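Long-range contacts in endonuclease and methylase LlaGI (Lactococcus lactis, PDB 5FFJ), which binds DNA and joins a helicase-like ATPase, a DNA methyltransferase and a sequence-specificity domain in one Type ISP restriction-modification polypeptide: residues W1032-D1037 with Y1253-K1258; Q1038-Y1043 with L1261-L1266; D1294-E1299 with I1327-I1332. One frame throughout, in Å; residues are numbered along the deposited sequence.

Interactions 1 and 2 are neighbours, with centres about 12 Å apart. They share the loop between strands 1022-1024 and 1044-1045. That loop first passes helix 1254-1259 and then meets strand 1263-1264, which follows the helix. Tyr1253 OH and Tyr1043 OH, 2.7 Å apart, probably bond the two contacts together. Interaction 3 stands apart, about 41 Å from interaction 1 and 43 Å from interaction 2 between centres. Interaction 1 is partly buried and mostly polar. Interaction 2 is buried and mixes tyrosine rings, prolines and one arginine. Interaction 3 is partly buried sheet pairing, with a mainly aliphatic face against a helix and a polar, partly charged face on the other side.

Interaction 1: W1032-D1037 with Y1253-K1258; sequences WINQRD and YANDLK
Residues 1032-1037 form an irregular strip that passes the first turn of helix 1254-1259. Tyr1253 holds the N-cap position of this helix. The backbones come nearest at Arg1036 and Asn1255, whose CA atoms are 5.5 Å apart. Asn1034 has positive phi (55°), so the strip turns just before this point.

Asn1255 and Asp1256 carry the contact. The CG of each is anti to its carbonyl carbon. Asn1255 lays its amide against the Asn1034-Gln1035 peptide, with CG 3.2 Å from Asn1034 O. Its ND2 donates to Gln1035 O at 2.9 Å. This bond is bent, and the donor lies above the carbonyl plane.

Asp1256 divides its two oxygens. OD1 accepts from Asp1037 N at 3.1 Å through its syn lone pair, and the bond is almost straight (176°). OD2 lies 3.3 Å from Arg1036 CD. The arginine chain bends at chi3, which leaves NH1 4.1 Å from Asp1256 OD2, beyond a salt bridge. Asp1037 OD2 meets the edge of the Tyr1253 ring, 3.5 Å from CE1. Asp1037 OD1 accepts from Asn1039 N, and Tyr1253 OH bonds to Tyr1043 OH.

Asp927 OD2, in the methyltransferase region, accepts a hydrogen bond from Asn1034 ND2 and forms a salt bridge with Lys1258 NZ. The contact therefore appears to link the methyltransferase part to a helix of the specificity part, with its nearest atom about 7 Å from the bound DNA.

The chemistry implies a polar joint made mainly to main-chain atoms. The helix start, Asp1037 N and the nearby Arg1036 would favour a charged Asp1256, against its burial and the nearby Asp1037 carboxylate.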
loop_
_atom_site.group_PDB
_atom_site.type_symbol
_atom_site.label_atom_id
_atom_site.label_comp_id
_atom_site.label_asym_id
_atom_site.label_seq_id
_atom_site.Cartn_x
_atom_site.Cartn_y
_atom_site.Cartn_z
ATOM N N TRP A 1032 10.433 -8.407 -30.569
ATOM C CA TRP A 1032 9.164 -8.585 -31.265
ATOM C C TRP A 1032 8.705 -7.284 -31.920
ATOM O O TRP A 1032 8.303 -7.275 -33.085
ATOM C CB TRP A 1032 8.091 -9.089 -30.295
ATOM C CG TRP A 1032 8.356 -10.465 -29.769
ATOM C CD1 TRP A 1032 9.270 -11.358 -30.240
ATOM C CD2 TRP A 1032 7.701 -11.104 -28.668
ATOM N NE1 TRP A 1032 9.225 -12.518 -29.504
ATOM C CE2 TRP A 1032 8.269 -12.386 -28.531
ATOM C CE3 TRP A 1032 6.689 -10.719 -27.786
ATOM C CZ2 TRP A 1032 7.858 -13.281 -27.550
ATOM C CZ3 TRP A 1032 6.284 -11.609 -26.812
ATOM C CH2 TRP A 1032 6.867 -12.874 -26.701
ATOM N N ILE A 1033 8.771 -6.188 -31.166
ATOM C CA ILE A 1033 8.330 -4.883 -31.653
ATOM C C ILE A 1033 9.428 -3.826 -31.541
ATOM O O ILE A 1033 10.392 -3.992 -30.790
ATOM C CB ILE A 1033 7.085 -4.394 -30.891
ATOM C CG1 ILE A 1033 7.340 -4.367 -29.380
ATOM C CG2 ILE A 1033 5.896 -5.288 -31.207
ATOM C CD1 ILE A 1033 6.292 -3.577 -28.606
ATOM N N ASN A 1034 9.262 -2.739 -32.291
ATOM C CA ASN A 1034 10.257 -1.678 -32.361
ATOM C C ASN A 1034 11.607 -2.255 -32.761
ATOM O O ASN A 1034 12.642 -1.870 -32.221
ATOM C CB ASN A 1034 10.362 -0.944 -31.024
ATOM C CG ASN A 1034 9.036 -0.375 -30.566
ATOM O OD1 ASN A 1034 8.365 0.349 -31.305
ATOM N ND2 ASN A 1034 8.644 -0.708 -29.342
ATOM N N GLN A 1035 11.579 -3.192 -33.705
ATOM C CA GLN A 1035 12.788 -3.864 -34.164
ATOM C C GLN A 1035 13.764 -2.865 -34.769
ATOM O O GLN A 1035 13.358 -1.834 -35.303
ATOM C CB GLN A 1035 12.443 -4.954 -35.179
ATOM C CG GLN A 1035 11.515 -6.028 -34.624
ATOM C CD GLN A 1035 11.328 -7.200 -35.569
ATOM O OE1 GLN A 1035 11.718 -7.143 -36.736
ATOM N NE2 GLN A 1035 10.728 -8.275 -35.065
ATOM N N ARG A 1036 15.051 -3.182 -34.688
ATOM C CA ARG A 1036 16.091 -2.241 -35.081
ATOM C C ARG A 1036 16.473 -2.349 -36.554
ATOM O O ARG A 1036 16.006 -3.234 -37.274
ATOM C CB ARG A 1036 17.340 -2.448 -34.227
ATOM C CG ARG A 1036 17.091 -2.411 -32.730
ATOM C CD ARG A 1036 18.379 -2.112 -31.981
ATOM N NE ARG A 1036 18.743 -3.173 -31.047
ATOM C CZ ARG A 1036 19.980 -3.400 -30.612
ATOM N NH1 ARG A 1036 20.992 -2.645 -31.030
ATOM N NH2 ARG A 1036 20.210 -4.389 -29.760
ATOM N N ASP A 1037 17.332 -1.428 -36.981
ATOM C CA ASP A 1037 17.882 -1.411 -38.330
ATOM C C ASP A 1037 19.261 -2.057 -38.312
ATOM O O ASP A 1037 20.159 -1.592 -37.615
ATOM C CB ASP A 1037 17.967 0.026 -38.858
ATOM C CG ASP A 1037 18.290 0.094 -40.340
ATOM O OD1 ASP A 1037 18.810 -0.896 -40.898
ATOM O OD2 ASP A 1037 18.026 1.150 -40.950
ATOM N N TYR A 1253 16.027 6.290 -36.663
ATOM C CA TYR A 1253 16.438 5.203 -35.768
ATOM C C TYR A 1253 16.008 5.457 -34.327
ATOM O O TYR A 1253 16.840 5.498 -33.421
ATOM C CB TYR A 1253 17.957 5.005 -35.806
ATOM C CG TYR A 1253 18.576 5.080 -37.180
ATOM C CD1 TYR A 1253 18.614 3.970 -38.010
ATOM C CD2 TYR A 1253 19.137 6.261 -37.641
ATOM C CE1 TYR A 1253 19.188 4.037 -39.265
ATOM C CE2 TYR A 1253 19.712 6.336 -38.891
ATOM C CZ TYR A 1253 19.736 5.223 -39.701
ATOM O OH TYR A 1253 20.311 5.298 -40.950
ATOM N N ALA A 1254 14.708 5.618 -34.112
ATOM C CA ALA A 1254 14.183 5.784 -32.764
ATOM C C ALA A 1254 14.409 4.505 -31.962
ATOM O O ALA A 1254 14.605 4.546 -30.747
ATOM C CB ALA A 1254 12.702 6.144 -32.803
ATOM N N ASN A 1255 14.408 3.369 -32.657
ATOM C CA ASN A 1255 14.500 2.071 -32.001
ATOM C C ASN A 1255 15.916 1.747 -31.536
ATOM O O ASN A 1255 16.107 1.183 -30.457
ATOM C CB ASN A 1255 14.000 0.973 -32.940
ATOM C CG ASN A 1255 12.532 1.127 -33.282
ATOM O OD1 ASN A 1255 11.763 1.709 -32.514
ATOM N ND2 ASN A 1255 12.134 0.610 -34.437
ATOM N N ASP A 1256 16.904 2.101 -32.350
ATOM C CA ASP A 1256 18.299 1.855 -32.002
ATOM C C ASP A 1256 18.768 2.834 -30.935
ATOM O O ASP A 1256 19.650 2.519 -30.136
ATOM C CB ASP A 1256 19.194 1.957 -33.238
ATOM C CG ASP A 1256 19.034 0.775 -34.174
ATOM O OD1 ASP A 1256 18.075 0.772 -34.976
ATOM O OD2 ASP A 1256 19.870 -0.152 -34.108
ATOM N N LEU A 1257 18.179 4.026 -30.926
ATOM C CA LEU A 1257 18.512 5.033 -29.928
ATOM C C LEU A 1257 17.932 4.653 -28.569
ATOM O O LEU A 1257 18.484 5.006 -27.525
ATOM C CB LEU A 1257 18.000 6.408 -30.359
ATOM C CG LEU A 1257 18.784 7.124 -31.458
ATOM C CD1 LEU A 1257 18.075 8.417 -31.846
ATOM C CD2 LEU A 1257 20.210 7.410 -31.012
ATOM N N LYS A 1258 16.818 3.928 -28.589
ATOM C CA LYS A 1258 16.192 3.450 -27.362
ATOM C C LYS A 1258 16.898 2.218 -26.812
ATOM O O LYS A 1258 17.173 2.131 -25.617
ATOM C CB LYS A 1258 14.714 3.117 -27.598
ATOM C CG LYS A 1258 14.086 2.273 -26.481
ATOM C CD LYS A 1258 12.631 1.929 -26.742
ATOM C CE LYS A 1258 12.115 1.000 -25.657
ATOM N NZ LYS A 1258 10.687 0.654 -25.843
#

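Interaction 2: Q1038-Y1043 with L1261-L1266; sequences QNYLNY and LPRIPL
This is a buried contact of tyrosine rings with an extended, proline-flanked segment. It sits where the loop after strand 1022-1024 enters strand 1044-1045. A short 3-10 turn ending at Asn1042 brings in Tyr1040, and Tyr1043 comes just after it.

Tyr1040 has CG anti to its backbone N (chi1 -177°). Its OH accepts from Arg1263 N at 2.6 Å in a fairly straight bond, and also bonds to Tyr1249 OH. The Arg1263 chain runs obliquely past the ring, with CG 3.5 Å from Tyr1040 CE2. The chain then bends at chi3. Arg1263 NH1 donates to Tyr1043 O in a strongly bent bond (119°), nearly along the C=O axis, and NH2 forms a salt bridge with Glu1049.

Pro1265 covers one face of the Tyr1043 ring. Its CB stands 3.5 Å from the ring centroid of Tyr1043, 12° off the normal, a clear CH-pi contact. Tyr1040 CE1 lies at the edge of the same ring.

Ile1264 is hydrogen-bonded through its backbone to Arg1044. The whole is a 3-10 turn leading into a short, weakly bonded antiparallel ribbon of 1044-1045 with 1263-1264, the latter within the specificity domain, with a proline-tyrosine CH-pi contact at its side.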
loop_
_atom_site.group_PDB
_atom_site.type_symbol
_atom_site.label_atom_id
_atom_site.label_comp_id
_atom_site.label_asym_id
_atom_site.label_seq_id
_atom_site.Cartn_x
_atom_site.Cartn_y
_atom_site.Cartn_z
ATOM N N GLN A 1038 19.429 -3.128 -39.078
ATOM C CA GLN A 1038 20.693 -3.852 -39.090
ATOM C C GLN A 1038 21.753 -3.085 -39.878
ATOM O O GLN A 1038 22.945 -3.382 -39.786
ATOM C CB GLN A 1038 20.499 -5.255 -39.670
ATOM C CG GLN A 1038 20.411 -5.310 -41.188
ATOM C CD GLN A 1038 19.939 -6.662 -41.693
ATOM O OE1 GLN A 1038 19.511 -7.517 -40.916
ATOM N NE2 GLN A 1038 20.019 -6.863 -43.003
ATOM N N ASN A 1039 21.313 -2.094 -40.649
ATOM C CA ASN A 1039 22.230 -1.238 -41.391
ATOM C C ASN A 1039 22.852 -0.190 -40.477
ATOM O O ASN A 1039 23.955 0.297 -40.727
ATOM C CB ASN A 1039 21.506 -0.554 -42.550
ATOM C CG ASN A 1039 22.447 0.239 -43.438
ATOM O OD1 ASN A 1039 23.625 -0.094 -43.567
ATOM N ND2 ASN A 1039 21.930 1.297 -44.049
ATOM N N TYR A 1040 22.127 0.146 -39.413
ATOM C CA TYR A 1040 22.589 1.092 -38.401
ATOM C C TYR A 1040 23.905 0.640 -37.769
ATOM O O TYR A 1040 24.673 1.454 -37.256
ATOM C CB TYR A 1040 21.507 1.255 -37.329
ATOM C CG TYR A 1040 21.809 2.254 -36.236
ATOM C CD1 TYR A 1040 21.649 3.618 -36.447
ATOM C CD2 TYR A 1040 22.227 1.831 -34.982
ATOM C CE1 TYR A 1040 21.913 4.531 -35.443
ATOM C CE2 TYR A 1040 22.492 2.734 -33.975
ATOM C CZ TYR A 1040 22.332 4.082 -34.208
ATOM O OH TYR A 1040 22.594 4.982 -33.203
ATOM N N LEU A 1041 24.159 -0.663 -37.820
ATOM C CA LEU A 1041 25.364 -1.246 -37.240
ATOM C C LEU A 1041 26.628 -0.831 -37.995
ATOM O O LEU A 1041 27.728 -0.867 -37.442
ATOM C CB LEU A 1041 25.246 -2.770 -37.219
ATOM C CG LEU A 1041 24.038 -3.317 -36.455
ATOM C CD1 LEU A 1041 23.851 -4.797 -36.730
ATOM C CD2 LEU A 1041 24.195 -3.074 -34.966
ATOM N N ASN A 1042 26.470 -0.443 -39.256
ATOM C CA ASN A 1042 27.601 0.004 -40.063
ATOM C C ASN A 1042 28.170 1.320 -39.547
ATOM O O ASN A 1042 29.305 1.685 -39.854
ATOM C CB ASN A 1042 27.190 0.163 -41.529
ATOM C CG ASN A 1042 26.877 -1.161 -42.198
ATOM O OD1 ASN A 1042 26.493 -2.128 -41.542
ATOM N ND2 ASN A 1042 27.045 -1.210 -43.515
ATOM N N TYR A 1043 27.370 2.033 -38.761
ATOM C CA TYR A 1043 27.775 3.329 -38.238
ATOM C C TYR A 1043 28.776 3.172 -37.099
ATOM O O TYR A 1043 28.700 2.231 -36.310
ATOM C CB TYR A 1043 26.546 4.115 -37.776
ATOM C CG TYR A 1043 25.542 4.371 -38.881
ATOM C CD1 TYR A 1043 25.914 4.289 -40.220
ATOM C CD2 TYR A 1043 24.224 4.690 -38.590
ATOM C CE1 TYR A 1043 25.003 4.525 -41.233
ATOM C CE2 TYR A 1043 23.304 4.925 -39.601
ATOM C CZ TYR A 1043 23.701 4.841 -40.918
ATOM O OH TYR A 1043 22.795 5.073 -41.923
ATOM N N LEU A 1261 23.233 1.965 -27.041
ATOM C CA LEU A 1261 24.050 3.170 -27.131
ATOM C C LEU A 1261 24.144 3.640 -28.580
ATOM O O LEU A 1261 24.311 2.816 -29.480
ATOM C CB LEU A 1261 25.443 2.890 -26.565
ATOM C CG LEU A 1261 26.277 4.041 -26.005
ATOM C CD1 LEU A 1261 25.545 4.767 -24.893
ATOM C CD2 LEU A 1261 27.598 3.487 -25.492
ATOM N N PRO A 1262 24.036 4.962 -28.813
ATOM C CA PRO A 1262 24.015 5.488 -30.186
ATOM C C PRO A 1262 25.221 5.098 -31.034
ATOM O O PRO A 1262 26.295 4.811 -30.507
ATOM C CB PRO A 1262 23.989 7.007 -29.983
ATOM C CG PRO A 1262 23.397 7.199 -28.643
ATOM C CD PRO A 1262 23.846 6.036 -27.820
ATOM N N ARG A 1263 25.017 5.088 -32.347
ATOM C CA ARG A 1263 26.090 4.908 -33.315
ATOM C C ARG A 1263 26.069 6.081 -34.285
ATOM O O ARG A 1263 25.042 6.371 -34.895
ATOM C CB ARG A 1263 25.941 3.589 -34.075
ATOM C CG ARG A 1263 25.846 2.363 -33.181
ATOM C CD ARG A 1263 25.878 1.073 -33.982
ATOM N NE ARG A 1263 26.776 0.087 -33.379
ATOM C CZ ARG A 1263 27.967 -0.263 -33.862
ATOM N NH1 ARG A 1263 28.440 0.274 -34.982
ATOM N NH2 ARG A 1263 28.695 -1.169 -33.223
ATOM N N ILE A 1264 27.207 6.752 -34.418
ATOM C CA ILE A 1264 27.305 7.948 -35.244
ATOM C C ILE A 1264 27.765 7.601 -36.661
ATOM O O ILE A 1264 28.812 6.975 -36.834
ATOM C CB ILE A 1264 28.277 8.968 -34.618
ATOM C CG1 ILE A 1264 27.561 9.808 -33.563
ATOM C CG2 ILE A 1264 28.851 9.906 -35.678
ATOM C CD1 ILE A 1264 26.869 9.010 -32.485
ATOM N N PRO A 1265 26.993 8.016 -37.683
ATOM C CA PRO A 1265 27.461 7.818 -39.058
ATOM C C PRO A 1265 28.376 8.940 -39.535
ATOM O O PRO A 1265 28.497 9.959 -38.856
ATOM C CB PRO A 1265 26.164 7.804 -39.879
ATOM C CG PRO A 1265 25.052 8.220 -38.934
ATOM C CD PRO A 1265 25.682 8.682 -37.661
ATOM N N LEU A 1266 29.016 8.738 -40.685
ATOM C CA LEU A 1266 29.836 9.765 -41.319
ATOM C C LEU A 1266 28.981 10.487 -42.362
ATOM O O LEU A 1266 28.574 9.889 -43.356
ATOM C CB LEU A 1266 31.083 9.140 -41.957
ATOM C CG LEU A 1266 32.282 10.059 -42.228
ATOM C CD1 LEU A 1266 31.858 11.424 -42.732
ATOM C CD2 LEU A 1266 33.154 10.228 -40.992
#

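Interaction 3: D1294-E1299 with I1327-I1332; sequences DGIEVE and ITIKNI
The side chains divide between two faces of a small three-stranded antiparallel sheet. Strand 1297-1300 is an edge strand and 1327-1330 the middle one, with 1321-1322 on its far side. The N-to-C directions of the short paired segments are 160° apart, close to antiparallel. Both segments belong to the Type ISP C-terminal specificity domain.

Ile1296, Val1298, Ile1327 and Ile1329 make the apolar side, Ile1296 coming just before strand 1297-1300. Ile1296 and Ile1329 lie side by side and point the same way. Each has CG2 anti to its backbone N, and the two CG2 atoms meet at 3.5 Å. Val1298 and Ile1327 repeat this at the other end, where Val1298 CG1 lies 3.9 Å from Ile1327 CG2. Helix 1377-1398 packs against the isoleucines, with Leu1379 on Ile1327, Leu1382 on Ile1329 and Ile1386 on Ile1296.

Glu1297, Glu1299, Thr1328 and Lys1330 project from the other face. Glu1299 crosses obliquely over Thr1328 to reach Lys1330, its diagonal neighbour in the sheet. Its chain is extended beyond CG, while the lysine bends at chi4. Lys1330 NZ forms a salt bridge with Glu1299 OE1 at 3.0 Å and approaches from above the carboxylate plane.

Beneath these side chains the backbones pair closely. Glu1297 and Lys1330 are a hydrogen-bonded pair, with Lys1330 N donating to Glu1297 O at 2.9 Å and 173°. Glu1299 and Thr1328 form the next hydrogen-bonded pair. Val1298 and Ile1329 between them are non-hydrogen-bonded. CA-H...O contacts accompany the ladder, such as Ile1327 CA to Glu1299 O at 3.3 Å.

The pairing ends at Asn1331, whose positive phi turns the chain out of the strand. Its amide then closes this end: Asn1331 ND2 donates to Gly1295 O at 3.3 Å, with the acceptor in the amide plane and the donor in the carbonyl plane.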
loop_
_atom_site.group_PDB
_atom_site.type_symbol
_atom_site.label_atom_id
_atom_site.label_comp_id
_atom_site.label_asym_id
_atom_site.label_seq_id
_atom_site.Cartn_x
_atom_site.Cartn_y
_atom_site.Cartn_z
ATOM N N ASP A 1294 12.119 38.235 -27.826
ATOM C CA ASP A 1294 11.574 39.531 -28.225
ATOM C C ASP A 1294 10.240 39.897 -27.572
ATOM O O ASP A 1294 10.124 40.947 -26.938
ATOM C CB ASP A 1294 11.413 39.574 -29.747
ATOM C CG ASP A 1294 12.612 40.195 -30.445
ATOM O OD1 ASP A 1294 13.722 40.179 -29.870
ATOM O OD2 ASP A 1294 12.443 40.701 -31.574
ATOM N N GLY A 1295 9.236 39.043 -27.727
ATOM C CA GLY A 1295 7.884 39.395 -27.328
ATOM C C GLY A 1295 7.613 39.364 -25.834
ATOM O O GLY A 1295 6.658 39.981 -25.362
ATOM N N ILE A 1296 8.452 38.654 -25.089
ATOM C CA ILE A 1296 8.193 38.395 -23.677
ATOM C C ILE A 1296 8.240 39.672 -22.835
ATOM O O ILE A 1296 9.057 40.562 -23.082
ATOM C CB ILE A 1296 9.205 37.375 -23.114
ATOM C CG1 ILE A 1296 9.166 36.088 -23.945
ATOM C CG2 ILE A 1296 8.908 37.072 -21.645
ATOM C CD1 ILE A 1296 10.207 35.066 -23.566
ATOM N N GLU A 1297 7.355 39.742 -21.842
ATOM C CA GLU A 1297 7.299 40.869 -20.916
ATOM C C GLU A 1297 7.224 40.357 -19.479
ATOM O O GLU A 1297 6.615 39.319 -19.216
ATOM C CB GLU A 1297 6.097 41.765 -21.226
ATOM C CG GLU A 1297 6.004 43.009 -20.353
ATOM C CD GLU A 1297 4.830 43.894 -20.725
ATOM O OE1 GLU A 1297 4.091 43.539 -21.668
ATOM O OE2 GLU A 1297 4.647 44.946 -20.076
ATOM N N VAL A 1298 7.844 41.092 -18.559
ATOM C CA VAL A 1298 7.917 40.691 -17.157
ATOM C C VAL A 1298 7.333 41.775 -16.252
ATOM O O VAL A 1298 7.911 42.854 -16.104
ATOM C CB VAL A 1298 9.375 40.403 -16.730
ATOM C CG1 VAL A 1298 9.416 39.763 -15.347
ATOM C CG2 VAL A 1298 10.065 39.508 -17.751
ATOM N N GLU A 1299 6.186 41.477 -15.648
ATOM C CA GLU A 1299 5.497 42.420 -14.773
ATOM C C GLU A 1299 5.824 42.145 -13.310
ATOM O O GLU A 1299 5.527 41.066 -12.801
ATOM C CB GLU A 1299 3.984 42.339 -14.986
ATOM C CG GLU A 1299 3.535 42.567 -16.422
ATOM C CD GLU A 1299 2.037 42.388 -16.603
ATOM O OE1 GLU A 1299 1.402 41.748 -15.738
ATOM O OE2 GLU A 1299 1.494 42.891 -17.609
ATOM N N ILE A 1327 5.264 38.541 -9.311
ATOM C CA ILE A 1327 5.812 38.562 -10.665
ATOM C C ILE A 1327 5.073 37.604 -11.601
ATOM O O ILE A 1327 4.703 36.498 -11.206
ATOM C CB ILE A 1327 7.314 38.196 -10.668
ATOM C CG1 ILE A 1327 8.071 39.037 -9.634
ATOM C CG2 ILE A 1327 7.909 38.388 -12.066
ATOM C CD1 ILE A 1327 9.513 38.626 -9.436
ATOM N N THR A 1328 4.865 38.046 -12.839
ATOM C CA THR A 1328 4.295 37.204 -13.890
ATOM C C THR A 1328 5.025 37.453 -15.210
ATOM O O THR A 1328 5.562 38.540 -15.438
ATOM C CB THR A 1328 2.786 37.463 -14.094
ATOM O OG1 THR A 1328 2.595 38.719 -14.757
ATOM C CG2 THR A 1328 2.049 37.472 -12.762
ATOM N N ILE A 1329 5.034 36.442 -16.071
ATOM C CA ILE A 1329 5.702 36.516 -17.364
ATOM C C ILE A 1329 4.677 36.290 -18.468
ATOM O O ILE A 1329 3.958 35.295 -18.445
ATOM C CB ILE A 1329 6.833 35.472 -17.481
ATOM C CG1 ILE A 1329 7.822 35.616 -16.322
ATOM C CG2 ILE A 1329 7.561 35.614 -18.807
ATOM C CD1 ILE A 1329 7.454 34.820 -15.089
ATOM N N LYS A 1330 4.615 37.206 -19.430
ATOM C CA LYS A 1330 3.603 37.151 -20.482
ATOM C C LYS A 1330 4.223 37.156 -21.878
ATOM O O LYS A 1330 5.392 37.498 -22.047
ATOM C CB LYS A 1330 2.628 38.324 -20.337
ATOM C CG LYS A 1330 1.695 38.190 -19.140
ATOM C CD LYS A 1330 0.808 39.413 -18.955
ATOM C CE LYS A 1330 -0.367 39.100 -18.036
ATOM N NZ LYS A 1330 -0.791 40.273 -17.221
ATOM N N ASN A 1331 3.419 36.765 -22.864
ATOM C CA ASN A 1331 3.827 36.738 -24.267
ATOM C C ASN A 1331 4.960 35.753 -24.548
ATOM O O ASN A 1331 5.829 36.017 -25.377
ATOM C CB ASN A 1331 4.239 38.138 -24.729
ATOM C CG ASN A 1331 3.173 39.177 -24.453
ATOM O OD1 ASN A 1331 2.000 38.846 -24.271
ATOM N ND2 ASN A 1331 3.573 40.443 -24.426
ATOM N N ILE A 1332 4.942 34.613 -23.866
ATOM C CA ILE A 1332 5.913 33.556 -24.125
ATOM C C ILE A 1332 5.558 32.833 -25.422
ATOM O O ILE A 1332 4.416 32.404 -25.590
ATOM C CB ILE A 1332 5.961 32.533 -22.975
ATOM C CG1 ILE A 1332 6.361 33.223 -21.668
ATOM C CG2 ILE A 1332 6.933 31.396 -23.312
ATOM C CD1 ILE A 1332 6.280 32.330 -20.445
#